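Local coordinates for protein toll-like receptor 13 (Mus musculus, PDB 4Z0C) that recognises bacterial 23S ribosomal RNA through its leucine-rich-repeat ectodomain and signals through MYD88 and TRAF6 to activate NF-kappa-B and the inflammatory response, at residues R609-N614 with V631-F636; N637-I642 with F656-N661; L592-S597 with P620-S625; C6-F11 with E681-F686. All coordinates share one frame; numbering follows the deposited sequence.

Interaction 1: R609-N614 with V631-F636; sequences RLENNN and VFSLRF. With nucleotides of chain C.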
# COMPACT_ATOMS: atom_id res chain seq x y z
N ARG A 609 6.47 -10.47 21.32
CA ARG A 609 6.95 -10.97 20.03
C ARG A 609 7.82 -9.94 19.32
O ARG A 609 7.41 -8.81 19.06
CB ARG A 609 5.78 -11.41 19.15
CG ARG A 609 5.10 -12.67 19.67
CD ARG A 609 3.81 -12.97 18.92
NE ARG A 609 3.24 -14.26 19.31
CZ ARG A 609 2.00 -14.65 19.02
NH1 ARG A 609 1.20 -13.85 18.34
NH2 ARG A 609 1.58 -15.85 19.41
N LEU A 610 9.05 -10.35 19.05
CA LEU A 610 10.08 -9.49 18.48
C LEU A 610 10.68 -10.27 17.33
O LEU A 610 11.90 -10.31 17.18
CB LEU A 610 11.13 -9.21 19.55
CG LEU A 610 11.24 -7.82 20.19
CD1 LEU A 610 9.90 -7.14 20.36
CD2 LEU A 610 12.01 -7.85 21.50
N GLU A 611 9.81 -10.92 16.56
CA GLU A 611 10.21 -11.88 15.52
C GLU A 611 10.61 -11.24 14.19
O GLU A 611 10.19 -10.13 13.88
CB GLU A 611 9.07 -12.89 15.25
CG GLU A 611 8.26 -13.29 16.50
CD GLU A 611 7.11 -14.27 16.23
OE1 GLU A 611 6.76 -14.55 15.06
OE2 GLU A 611 6.51 -14.73 17.23
N ASN A 612 11.39 -11.97 13.40
CA ASN A 612 11.73 -11.53 12.06
C ASN A 612 12.29 -10.11 12.04
O ASN A 612 11.91 -9.29 11.21
CB ASN A 612 10.53 -11.63 11.13
CG ASN A 612 10.85 -12.35 9.84
OD1 ASN A 612 11.56 -11.83 8.97
ND2 ASN A 612 10.33 -13.57 9.69
N ASN A 613 13.17 -9.82 12.98
CA ASN A 613 13.78 -8.51 13.04
C ASN A 613 15.26 -8.61 12.74
O ASN A 613 15.97 -7.61 12.81
CB ASN A 613 13.58 -7.89 14.41
CG ASN A 613 12.24 -7.26 14.55
OD1 ASN A 613 11.81 -6.51 13.69
ND2 ASN A 613 11.54 -7.59 15.63
N ASN A 614 15.72 -9.82 12.40
CA ASN A 614 17.15 -10.04 12.16
C ASN A 614 18.08 -9.50 13.24
O ASN A 614 19.17 -9.03 12.95
CB ASN A 614 17.54 -9.49 10.79
CG ASN A 614 17.43 -10.52 9.68
OD1 ASN A 614 18.32 -10.62 8.83
ND2 ASN A 614 16.36 -11.31 9.69
N VAL A 631 5.04 -15.78 27.23
CA VAL A 631 5.41 -16.07 25.85
C VAL A 631 6.40 -15.02 25.37
O VAL A 631 6.13 -13.83 25.43
CB VAL A 631 4.18 -16.14 24.94
CG1 VAL A 631 4.59 -16.45 23.52
CG2 VAL A 631 3.23 -17.21 25.46
N PHE A 632 7.57 -15.48 24.95
CA PHE A 632 8.65 -14.64 24.50
C PHE A 632 9.10 -15.23 23.18
O PHE A 632 9.61 -16.35 23.15
CB PHE A 632 9.81 -14.66 25.51
CG PHE A 632 10.89 -13.63 25.23
CD1 PHE A 632 10.75 -12.68 24.21
CD2 PHE A 632 12.06 -13.63 25.98
CE1 PHE A 632 11.74 -11.74 23.95
CE2 PHE A 632 13.07 -12.68 25.73
CZ PHE A 632 12.91 -11.74 24.71
N SER A 633 8.92 -14.49 22.09
CA SER A 633 9.35 -15.03 20.81
C SER A 633 10.40 -14.20 20.10
O SER A 633 10.23 -13.01 19.88
CB SER A 633 8.17 -15.27 19.87
OG SER A 633 8.65 -15.86 18.68
N LEU A 634 11.48 -14.87 19.74
CA LEU A 634 12.59 -14.26 19.03
C LEU A 634 12.80 -15.07 17.75
O LEU A 634 13.90 -15.16 17.22
CB LEU A 634 13.84 -14.27 19.93
CG LEU A 634 13.76 -13.36 21.16
CD1 LEU A 634 14.79 -13.76 22.20
CD2 LEU A 634 13.98 -11.91 20.79
N ARG A 635 11.72 -15.70 17.31
CA ARG A 635 11.71 -16.49 16.08
C ARG A 635 12.22 -15.66 14.89
O ARG A 635 11.85 -14.50 14.74
CB ARG A 635 10.28 -16.93 15.81
CG ARG A 635 10.08 -17.89 14.67
CD ARG A 635 9.39 -19.09 15.23
NE ARG A 635 8.17 -19.39 14.51
CZ ARG A 635 7.31 -20.32 14.88
NH1 ARG A 635 7.54 -21.05 15.97
NH2 ARG A 635 6.21 -20.53 14.17
N PHE A 636 13.06 -16.27 14.05
CA PHE A 636 13.58 -15.65 12.83
C PHE A 636 14.41 -14.39 13.07
O PHE A 636 14.13 -13.32 12.52
CB PHE A 636 12.44 -15.39 11.82
CG PHE A 636 11.73 -16.64 11.36
CD1 PHE A 636 12.46 -17.76 10.97
CD2 PHE A 636 10.34 -16.69 11.32
CE1 PHE A 636 11.81 -18.91 10.55
CE2 PHE A 636 9.69 -17.85 10.91
CZ PHE A 636 10.42 -18.95 10.51
P G C 8 6.06 -19.74 10.56
OP1 G C 8 6.48 -21.11 10.14
OP2 G C 8 6.36 -19.19 11.91
O5' G C 8 6.74 -18.79 9.48
C5' G C 8 6.40 -18.93 8.11
C4' G C 8 7.06 -17.90 7.24
O4' G C 8 6.50 -16.58 7.51
C3' G C 8 8.58 -17.78 7.42
O3' G C 8 9.23 -17.82 6.16
C2' G C 8 8.76 -16.39 8.04
O2' G C 8 9.95 -15.73 7.66
C1' G C 8 7.54 -15.64 7.54
N9 G C 8 7.21 -14.51 8.40
C8 G C 8 7.14 -13.21 7.99
N7 G C 8 6.90 -12.39 8.98
C5 G C 8 6.85 -13.20 10.12
C6 G C 8 6.62 -12.87 11.49
O6 G C 8 6.42 -11.76 11.99
N1 G C 8 6.64 -13.99 12.31
C2 G C 8 6.86 -15.26 11.87
N2 G C 8 6.86 -16.22 12.81
N3 G C 8 7.08 -15.58 10.59
C4 G C 8 7.06 -14.51 9.78
P A C 7 2.29 -20.68 14.01
OP1 A C 7 2.81 -21.79 13.18
OP2 A C 7 3.06 -20.19 15.18
O5' A C 7 2.03 -19.44 13.05
C5' A C 7 1.59 -19.63 11.71
C4' A C 7 2.25 -18.64 10.78
O4' A C 7 1.76 -17.29 11.03
C3' A C 7 3.76 -18.50 10.93
O3' A C 7 4.48 -19.56 10.30
C2' A C 7 4.03 -17.12 10.33
O2' A C 7 4.02 -17.17 8.92
C1' A C 7 2.79 -16.35 10.79
N9 A C 7 3.04 -15.59 12.03
C8 A C 7 3.17 -16.14 13.29
N7 A C 7 3.39 -15.25 14.22
C5 A C 7 3.42 -14.04 13.54
C6 A C 7 3.63 -12.72 13.98
N6 A C 7 3.84 -12.43 15.27
N1 A C 7 3.60 -11.71 13.05
C2 A C 7 3.38 -12.04 11.77
N3 A C 7 3.18 -13.25 11.24
C4 A C 7 3.21 -14.23 12.18
P A C 6 -1.49 -16.97 17.50
OP1 A C 6 -2.95 -16.79 17.29
OP2 A C 6 -0.92 -16.34 18.71
O5' A C 6 -1.18 -18.53 17.45
C5' A C 6 0.16 -19.03 17.54
C4' A C 6 0.33 -20.29 16.71
O4' A C 6 -0.60 -21.31 17.18
C3' A C 6 0.04 -20.13 15.23
O3' A C 6 0.82 -21.08 14.52
C2' A C 6 -1.44 -20.51 15.13
O2' A C 6 -1.85 -20.94 13.85
C1' A C 6 -1.52 -21.65 16.15
N9 A C 6 -2.82 -21.81 16.80
C8 A C 6 -3.74 -20.83 17.13
N7 A C 6 -4.79 -21.30 17.78
C5 A C 6 -4.54 -22.66 17.92
C6 A C 6 -5.26 -23.71 18.54
N6 A C 6 -6.43 -23.54 19.15
N1 A C 6 -4.72 -24.95 18.50
C2 A C 6 -3.54 -25.11 17.90
N3 A C 6 -2.77 -24.21 17.28
C4 A C 6 -3.33 -22.98 17.33
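Consecutive turns of the leucine-rich-repeat solenoid, repeats 24 and 25, lie side by side here, and their parallel strands and the residues just after them present side chains to the bound RNA. Backbone bonds set the register: Leu-610 N donates to Ser-633 O (3.0 Å) nearly along the C=O axis, and past the strands Asn-612 N donates to Arg-635 O in the carbonyl plane. In the core of the coil, Leu-610 CB rests against Leu-634 CD2. The carboxylate of Glu-611, at the end of a chain extended beyond CG, is shared between protein and RNA. Ser-633 OG, anti to its backbone N, donates a hydrogen bond to Glu-611 OE2 (2.8 Å) from above the carboxylate plane, while Glu-611 OE1 accepts from both N1 and N2 of G8 of chain C, a pairing consistent with recognition of the guanine base. Arginines hold the phosphates. In the extended Arg-609, Arg-609 NH2 lies 2.6 Å from A6 OP2 of chain C. Glu-10 is its salt-bridge partner; Arg-635, bent at chi2 and chi3, meets OP2 of G8 edge-on, and its NH1 pairs with Asp-657. Such paired charges probably keep both guanidiniums oriented. The Phe-636 ring lies between Arg-635 CG over one face and the ribose of G8 over the other, where Phe-636 CE2 comes within 3.4 Å of G8 C2'.

Interaction 2: N637-I642 with F656-N661; sequences NNLKVI and FDVYGN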
# COMPACT_ATOMS: atom_id res chain seq x y z
N ASN A 637 15.44 -14.52 13.89
CA ASN A 637 16.44 -13.47 14.02
C ASN A 637 17.81 -14.06 13.73
O ASN A 637 17.90 -15.17 13.19
CB ASN A 637 16.40 -12.83 15.39
CG ASN A 637 15.21 -11.92 15.57
OD1 ASN A 637 15.18 -10.79 15.08
ND2 ASN A 637 14.19 -12.42 16.27
N ASN A 638 18.86 -13.32 14.06
CA ASN A 638 20.24 -13.77 13.86
C ASN A 638 21.00 -13.94 15.15
O ASN A 638 22.21 -13.71 15.20
CB ASN A 638 20.99 -12.83 12.91
CG ASN A 638 20.49 -12.95 11.47
OD1 ASN A 638 19.89 -13.97 11.10
ND2 ASN A 638 20.71 -11.91 10.66
N LEU A 639 20.29 -14.34 16.21
CA LEU A 639 20.90 -14.56 17.52
C LEU A 639 21.86 -15.73 17.45
O LEU A 639 21.52 -16.79 16.91
CB LEU A 639 19.82 -14.83 18.56
CG LEU A 639 19.27 -13.69 19.43
CD1 LEU A 639 19.60 -12.32 18.92
CD2 LEU A 639 17.78 -13.85 19.58
N LYS A 640 23.08 -15.54 17.97
CA LYS A 640 24.13 -16.56 17.95
C LYS A 640 24.29 -17.26 19.31
O LYS A 640 24.73 -18.41 19.40
CB LYS A 640 25.47 -15.95 17.55
CG LYS A 640 25.60 -15.57 16.08
CD LYS A 640 25.79 -14.06 15.91
CE LYS A 640 27.09 -13.60 16.59
NZ LYS A 640 27.29 -12.11 16.63
N VAL A 641 23.95 -16.54 20.37
CA VAL A 641 24.17 -17.01 21.72
C VAL A 641 23.00 -16.64 22.60
O VAL A 641 22.54 -15.50 22.57
CB VAL A 641 25.47 -16.38 22.33
CG1 VAL A 641 25.56 -16.61 23.84
CG2 VAL A 641 26.72 -16.92 21.62
N ILE A 642 22.52 -17.60 23.39
CA ILE A 642 21.61 -17.26 24.48
C ILE A 642 22.05 -17.95 25.80
O ILE A 642 22.58 -19.05 25.78
CB ILE A 642 20.16 -17.55 24.05
CG1 ILE A 642 19.15 -17.02 25.08
CG2 ILE A 642 19.97 -19.00 23.72
CD1 ILE A 642 18.61 -18.04 25.97
N PHE A 656 9.35 -20.03 24.99
CA PHE A 656 10.49 -19.19 24.61
C PHE A 656 10.97 -19.68 23.27
O PHE A 656 11.45 -20.82 23.15
CB PHE A 656 11.61 -19.27 25.64
CG PHE A 656 12.87 -18.56 25.24
CD1 PHE A 656 12.95 -17.18 25.29
CD2 PHE A 656 13.99 -19.28 24.84
CE1 PHE A 656 14.12 -16.51 24.93
CE2 PHE A 656 15.16 -18.63 24.48
CZ PHE A 656 15.23 -17.23 24.53
N ASP A 657 10.82 -18.83 22.25
CA ASP A 657 10.92 -19.27 20.87
C ASP A 657 12.13 -18.65 20.24
O ASP A 657 12.20 -17.43 20.05
CB ASP A 657 9.66 -18.86 20.11
CG ASP A 657 9.59 -19.47 18.73
OD1 ASP A 657 10.64 -19.89 18.19
OD2 ASP A 657 8.48 -19.51 18.17
N VAL A 658 13.09 -19.50 19.90
CA VAL A 658 14.35 -19.04 19.33
C VAL A 658 14.67 -19.88 18.09
O VAL A 658 15.81 -20.02 17.65
CB VAL A 658 15.46 -19.04 20.41
CG1 VAL A 658 15.93 -20.46 20.72
CG2 VAL A 658 16.60 -18.12 20.02
N TYR A 659 13.60 -20.43 17.52
CA TYR A 659 13.62 -21.10 16.23
C TYR A 659 14.00 -20.11 15.11
O TYR A 659 13.72 -18.92 15.22
CB TYR A 659 12.25 -21.71 15.98
CG TYR A 659 12.02 -22.30 14.61
CD1 TYR A 659 12.73 -23.42 14.18
CD2 TYR A 659 11.03 -21.77 13.76
CE1 TYR A 659 12.50 -23.97 12.93
CE2 TYR A 659 10.79 -22.32 12.51
CZ TYR A 659 11.53 -23.42 12.10
OH TYR A 659 11.30 -23.95 10.86
N GLY A 660 14.62 -20.61 14.05
CA GLY A 660 15.02 -19.78 12.94
C GLY A 660 16.16 -18.82 13.26
O GLY A 660 16.30 -17.80 12.60
N ASN A 661 16.94 -19.13 14.30
CA ASN A 661 18.12 -18.31 14.62
C ASN A 661 19.44 -18.93 14.17
O ASN A 661 19.45 -19.82 13.32
CB ASN A 661 18.13 -17.94 16.10
CG ASN A 661 17.20 -16.80 16.42
OD1 ASN A 661 17.63 -15.68 16.62
ND2 ASN A 661 15.90 -17.06 16.40
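The one hydrogen bond between residues 637-642 and 656-661 runs from Leu-639 N to Asn-661 OD1 (3.0 Å, 147° at the hydrogen), in the amide plane and on a lone pair of the oxygen. Asn-661 CG stands anti to its carbonyl carbon (chi1 -79°), so the amide reaches in alongside Leu-639, with OD1 also against Leu-639 CB. Its other end faces its own turn: ND2 makes weak bonds to Val-658 O and Tyr-659 O, and a further hydrogen bond to Leu-634 O of the preceding turn. The amide is therefore held at both ends, which limits its rotation. This is the asparagine ladder of a leucine-rich-repeat solenoid, in which asparagines of successive turns tie the loop after the strand to the turn before; Asn-637, one repeat earlier, likewise reaches Leu-610 O and Leu-634 O with ND2 and Leu-615 N with OD1. Backbone contact is slighter: Asn-661 CA points its hydrogen almost straight at Asn-637 O. Within 656-661, Asp-657 OD1 accepts from Tyr-659 N (3.1 Å), an Asx turn. Apolar side chains pack in the core of the coil. Ile-642 and Phe-656 meet tip to tip, CG1 of the isoleucine and CG of the phenylalanine both anti to their backbone N, with Ile-642 CD1 3.8 Å from Phe-656 CZ. Leu-639 CD2 faces Val-658 CG2 at 4.5 Å, and Phe-672 of helix 670-678 packs on Ile-642, Phe-656 and Val-658.

Interaction 3: L592-S597 with P620-S625; sequences LYLNAS and PDMFSS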
# COMPACT_ATOMS: atom_id res chain seq x y z
N LEU A 592 15.19 -1.05 13.88
CA LEU A 592 14.62 -1.20 15.21
C LEU A 592 15.54 -0.62 16.26
O LEU A 592 16.72 -0.93 16.27
CB LEU A 592 14.39 -2.67 15.52
CG LEU A 592 13.21 -3.14 16.38
CD1 LEU A 592 13.57 -4.42 17.14
CD2 LEU A 592 12.66 -2.08 17.32
N TYR A 593 15.01 0.24 17.12
CA TYR A 593 15.72 0.64 18.31
C TYR A 593 14.79 0.64 19.50
O TYR A 593 13.73 1.25 19.46
CB TYR A 593 16.36 2.02 18.16
CG TYR A 593 17.23 2.39 19.35
CD1 TYR A 593 16.68 2.98 20.49
CD2 TYR A 593 18.58 2.11 19.34
CE1 TYR A 593 17.48 3.28 21.59
CE2 TYR A 593 19.38 2.41 20.43
CZ TYR A 593 18.83 3.00 21.54
OH TYR A 593 19.64 3.29 22.61
N LEU A 594 15.22 -0.03 20.57
CA LEU A 594 14.48 -0.06 21.82
C LEU A 594 15.42 0.42 22.93
O LEU A 594 16.51 -0.13 23.10
CB LEU A 594 14.00 -1.49 22.12
CG LEU A 594 13.19 -2.23 21.04
CD1 LEU A 594 12.93 -3.67 21.44
CD2 LEU A 594 11.88 -1.53 20.79
N ASN A 595 15.02 1.47 23.64
CA ASN A 595 15.79 1.98 24.76
C ASN A 595 16.06 0.85 25.74
O ASN A 595 15.21 -0.03 25.92
CB ASN A 595 15.05 3.13 25.45
CG ASN A 595 15.82 3.74 26.63
OD1 ASN A 595 15.99 3.09 27.67
ND2 ASN A 595 16.27 4.99 26.48
N ALA A 596 17.24 0.85 26.34
CA ALA A 596 17.66 -0.25 27.22
C ALA A 596 16.64 -0.52 28.32
O ALA A 596 16.41 -1.66 28.68
CB ALA A 596 19.03 0.02 27.81
N SER A 597 16.00 0.53 28.83
CA SER A 597 15.03 0.36 29.91
C SER A 597 13.57 0.54 29.47
O SER A 597 12.71 0.83 30.30
CB SER A 597 15.35 1.33 31.06
OG SER A 597 15.53 2.65 30.59
N PRO A 620 21.48 -6.21 27.31
CA PRO A 620 21.54 -6.71 28.70
C PRO A 620 20.49 -6.09 29.62
O PRO A 620 20.30 -4.87 29.57
CB PRO A 620 22.96 -6.32 29.16
CG PRO A 620 23.75 -6.24 27.90
CD PRO A 620 22.78 -5.69 26.85
N ASP A 621 19.80 -6.92 30.41
CA ASP A 621 18.76 -6.47 31.33
C ASP A 621 17.53 -5.80 30.68
O ASP A 621 16.74 -5.14 31.36
CB ASP A 621 19.33 -5.57 32.45
CG ASP A 621 20.09 -6.36 33.52
OD1 ASP A 621 19.57 -7.40 33.99
OD2 ASP A 621 21.19 -5.93 33.91
N MET A 622 17.39 -5.93 29.37
CA MET A 622 16.22 -5.37 28.71
C MET A 622 14.91 -6.05 29.15
O MET A 622 13.87 -5.40 29.26
CB MET A 622 16.37 -5.44 27.19
CG MET A 622 15.17 -4.91 26.43
SD MET A 622 15.54 -4.68 24.69
CE MET A 622 16.14 -2.99 24.76
N PHE A 623 14.97 -7.34 29.43
CA PHE A 623 13.76 -8.11 29.69
C PHE A 623 13.58 -8.47 31.17
O PHE A 623 12.56 -9.04 31.56
CB PHE A 623 13.78 -9.39 28.84
CG PHE A 623 14.13 -9.13 27.38
CD1 PHE A 623 13.25 -8.44 26.55
CD2 PHE A 623 15.32 -9.60 26.84
CE1 PHE A 623 13.57 -8.21 25.23
CE2 PHE A 623 15.63 -9.38 25.50
CZ PHE A 623 14.76 -8.69 24.71
N SER A 624 14.57 -8.09 31.98
CA SER A 624 14.64 -8.43 33.40
C SER A 624 13.50 -7.90 34.26
O SER A 624 13.37 -8.29 35.39
CB SER A 624 15.96 -7.94 34.00
OG SER A 624 17.05 -8.56 33.36
N SER A 625 12.69 -6.98 33.74
CA SER A 625 11.57 -6.47 34.54
C SER A 625 10.30 -7.25 34.25
O SER A 625 9.32 -7.13 34.97
CB SER A 625 11.32 -4.99 34.28
OG SER A 625 12.25 -4.18 34.99
O HOH W 1 13.93 -2.63 28.91
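A single methyl group, Met-622 CE, sits against two backbone carbonyls at once, 3.3 Å from Leu-594 O and 3.3 Å from Asn-595 O. The side chain runs out with CG anti to the backbone N (chi1 179°) and stays extended at chi2, then bends at chi3 (-89°), which turns the methyl in against the strand end. There Met-622 CE also meets Leu-594 CB at 3.7 Å, while Met-622 CG lies over the rim of one face of the Phe-623 ring. The polar link is indirect: one water donates to Ala-596 O (2.7 Å) and to Met-622 O (2.8 Å), bridging carbonyls that could not bond to each other. Each segment also has side-chain bonds of its own. Asn-595 OD1 accepts from Ser-597 N in the carbonyl plane, an Asx turn, and from Ser-597 OG above that plane; Asp-621 OD1 takes a hydrogen bond from Ser-624 OG on its anti lone pair and a salt bridge from Lys-648. The contact joins leucine-rich repeats 23 and 24 at the protein surface: strand 592-594 is the outermost of a short parallel sheet, beside strand 564-566, and residues 620-625 lie in the loop leading from strand 607-609 to strand 631-633.

Interaction 4: C6-F11 with E681-F686; sequences CTQYEF and EVHIPF. With nucleotides of chain C.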
# COMPACT_ATOMS: atom_id res chain seq x y z
N CYS A 6 7.82 -31.12 15.69
CA CYS A 6 6.54 -30.59 16.16
C CYS A 6 6.73 -29.53 17.22
O CYS A 6 7.76 -29.50 17.91
CB CYS A 6 5.71 -31.73 16.80
SG CYS A 6 5.27 -33.13 15.74
N THR A 7 5.72 -28.70 17.44
CA THR A 7 5.77 -27.76 18.56
C THR A 7 4.46 -27.76 19.31
O THR A 7 3.42 -28.09 18.77
CB THR A 7 6.10 -26.29 18.12
OG1 THR A 7 6.10 -25.44 19.27
CG2 THR A 7 5.09 -25.76 17.10
N GLN A 8 4.52 -27.39 20.58
CA GLN A 8 3.30 -27.13 21.32
C GLN A 8 2.73 -25.76 20.95
O GLN A 8 3.46 -24.86 20.52
CB GLN A 8 3.51 -27.25 22.83
CG GLN A 8 3.56 -28.72 23.32
CD GLN A 8 3.86 -28.86 24.80
OE1 GLN A 8 3.78 -29.95 25.35
NE2 GLN A 8 4.23 -27.76 25.46
N TYR A 9 1.42 -25.63 21.09
CA TYR A 9 0.73 -24.37 20.94
C TYR A 9 0.98 -23.50 22.17
O TYR A 9 0.88 -23.96 23.29
CB TYR A 9 -0.77 -24.64 20.75
CG TYR A 9 -1.68 -23.44 20.80
CD1 TYR A 9 -1.44 -22.30 20.01
CD2 TYR A 9 -2.82 -23.46 21.60
CE1 TYR A 9 -2.30 -21.21 20.07
CE2 TYR A 9 -3.69 -22.38 21.64
CZ TYR A 9 -3.43 -21.26 20.87
OH TYR A 9 -4.32 -20.21 20.95
N GLU A 10 1.27 -22.24 21.95
CA GLU A 10 1.72 -21.34 23.00
C GLU A 10 0.71 -21.20 24.15
O GLU A 10 1.11 -20.97 25.29
CB GLU A 10 2.07 -19.98 22.35
CG GLU A 10 1.99 -20.06 20.80
CD GLU A 10 2.86 -19.03 20.08
OE1 GLU A 10 2.82 -17.83 20.44
OE2 GLU A 10 3.57 -19.42 19.12
N PHE A 11 -0.58 -21.33 23.87
CA PHE A 11 -1.60 -21.07 24.88
C PHE A 11 -2.36 -22.33 25.32
O PHE A 11 -3.35 -22.23 26.03
CB PHE A 11 -2.57 -19.97 24.42
CG PHE A 11 -1.87 -18.70 24.00
CD1 PHE A 11 -1.18 -17.93 24.94
CD2 PHE A 11 -1.89 -18.29 22.67
CE1 PHE A 11 -0.51 -16.78 24.55
CE2 PHE A 11 -1.22 -17.11 22.28
CZ PHE A 11 -0.55 -16.37 23.22
N GLU A 681 9.31 -26.45 32.70
CA GLU A 681 8.46 -25.29 32.89
C GLU A 681 8.33 -24.54 31.57
O GLU A 681 7.29 -23.95 31.28
CB GLU A 681 9.04 -24.39 33.97
CG GLU A 681 8.31 -23.07 34.16
CD GLU A 681 7.11 -23.20 35.08
OE1 GLU A 681 6.35 -22.21 35.18
OE2 GLU A 681 6.93 -24.27 35.72
N VAL A 682 9.38 -24.59 30.75
CA VAL A 682 9.42 -23.81 29.53
C VAL A 682 9.55 -24.66 28.29
O VAL A 682 10.49 -25.43 28.15
CB VAL A 682 10.56 -22.76 29.53
CG1 VAL A 682 10.54 -21.96 28.22
CG2 VAL A 682 10.44 -21.83 30.72
N HIS A 683 8.60 -24.49 27.37
CA HIS A 683 8.65 -25.14 26.07
C HIS A 683 9.43 -24.31 25.05
O HIS A 683 9.32 -23.09 25.03
CB HIS A 683 7.24 -25.47 25.52
CG HIS A 683 7.29 -26.14 24.19
ND1 HIS A 683 7.65 -27.46 24.04
CD2 HIS A 683 7.11 -25.66 22.93
CE1 HIS A 683 7.66 -27.78 22.76
NE2 HIS A 683 7.33 -26.70 22.06
N ILE A 684 10.20 -24.99 24.20
CA ILE A 684 11.07 -24.34 23.24
C ILE A 684 10.94 -24.98 21.86
O ILE A 684 11.49 -26.05 21.60
CB ILE A 684 12.56 -24.29 23.74
CG1 ILE A 684 12.66 -23.26 24.87
CG2 ILE A 684 13.54 -23.89 22.62
CD1 ILE A 684 13.71 -23.51 25.83
N PRO A 685 10.18 -24.32 20.97
CA PRO A 685 9.78 -24.79 19.64
C PRO A 685 10.92 -25.31 18.77
O PRO A 685 11.84 -24.56 18.41
CB PRO A 685 9.17 -23.55 18.98
CG PRO A 685 8.85 -22.61 20.09
CD PRO A 685 9.40 -23.13 21.38
N PHE A 686 10.80 -26.58 18.40
CA PHE A 686 11.66 -27.26 17.44
C PHE A 686 13.11 -27.38 17.90
O PHE A 686 13.98 -27.69 17.09
CB PHE A 686 11.56 -26.62 16.06
CG PHE A 686 10.14 -26.38 15.59
CD1 PHE A 686 9.30 -27.45 15.31
CD2 PHE A 686 9.65 -25.09 15.46
CE1 PHE A 686 7.99 -27.25 14.89
CE2 PHE A 686 8.34 -24.88 15.05
CZ PHE A 686 7.51 -25.97 14.76
P A C 6 -1.49 -16.97 17.50
OP1 A C 6 -2.95 -16.79 17.29
OP2 A C 6 -0.92 -16.34 18.71
O5' A C 6 -1.18 -18.53 17.45
C5' A C 6 0.16 -19.03 17.54
C4' A C 6 0.33 -20.29 16.71
O4' A C 6 -0.60 -21.31 17.18
C3' A C 6 0.04 -20.13 15.23
O3' A C 6 0.82 -21.08 14.52
C2' A C 6 -1.44 -20.51 15.13
O2' A C 6 -1.85 -20.94 13.85
C1' A C 6 -1.52 -21.65 16.15
N9 A C 6 -2.82 -21.81 16.80
C8 A C 6 -3.74 -20.83 17.13
N7 A C 6 -4.79 -21.30 17.78
C5 A C 6 -4.54 -22.66 17.92
C6 A C 6 -5.26 -23.71 18.54
N6 A C 6 -6.43 -23.54 19.15
N1 A C 6 -4.72 -24.95 18.50
C2 A C 6 -3.54 -25.11 17.90
N3 A C 6 -2.77 -24.21 17.28
C4 A C 6 -3.33 -22.98 17.33
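Thr-7 holds OG1 anti to its backbone N (chi1 178°) and CG2 in the crowded position between N and the carbonyl carbon, while His-683 also sets CG anti to N (chi1 -180°); the two side chains cross at about a right angle. The hydroxyl thus comes to the edge of the imidazole, where His-683 NE2 makes a weak hydrogen bond to Thr-7 OG1 (3.3 Å). Thr-7 OG1 donates in turn to Gln-8 O on a lone pair, and Pro-685 CB packs against the same Thr-7 oxygen. Ring faces carry most of the remaining packing. Gln-8 CB sits over the centre of the His-683 ring in a CH-pi contact, 11° off its normal, and the Gln-8 amide is held by the hydroxyls of Tyr-1 and Tyr-36. Thr-7 CB makes a second CH-pi contact over the Phe-686 face, 4.0 Å from the centroid, with Thr-7 CG2 closest to Phe-686 CZ (3.4 Å). Beyond this core the N-terminal segment meets RNA: the Tyr-9 ring has the base of A6 of chain C over one face and Phe-11 N over the other, and Glu-10 CD lies against C5' of A6. Cys-6, disulfide-bonded to Cys-18, probably belongs to the N-terminal cap of the leucine-rich-repeat ectodomain and segment 681-686 to its LRRCT cap; the solenoid curls round until they meet.

Overall arrangement
Interactions 1, 2 and 4 are buried, whereas interaction 3 lies at the surface. Interactions 1 and 2 are successive steps of the solenoid, meeting where strands 631-633 and 655-657 are neighbours; the first turns much of its side-chain polarity to RNA, the second to backbone atoms of adjoining turns. Interaction 4 adjoins the end of this run, His-683 O probably accepting a hydrogen bond from Phe-656 N, and encloses the other three along the chain by bringing the two ends together through ring faces and a weak hydrogen bond. It also shares nucleotide A6 with interaction 1. Interaction 3, joined by a water bridge and methyl packing, touches interaction 1 through Phe-623 and Phe-632, with its centre about 24 Å from that of interaction 4.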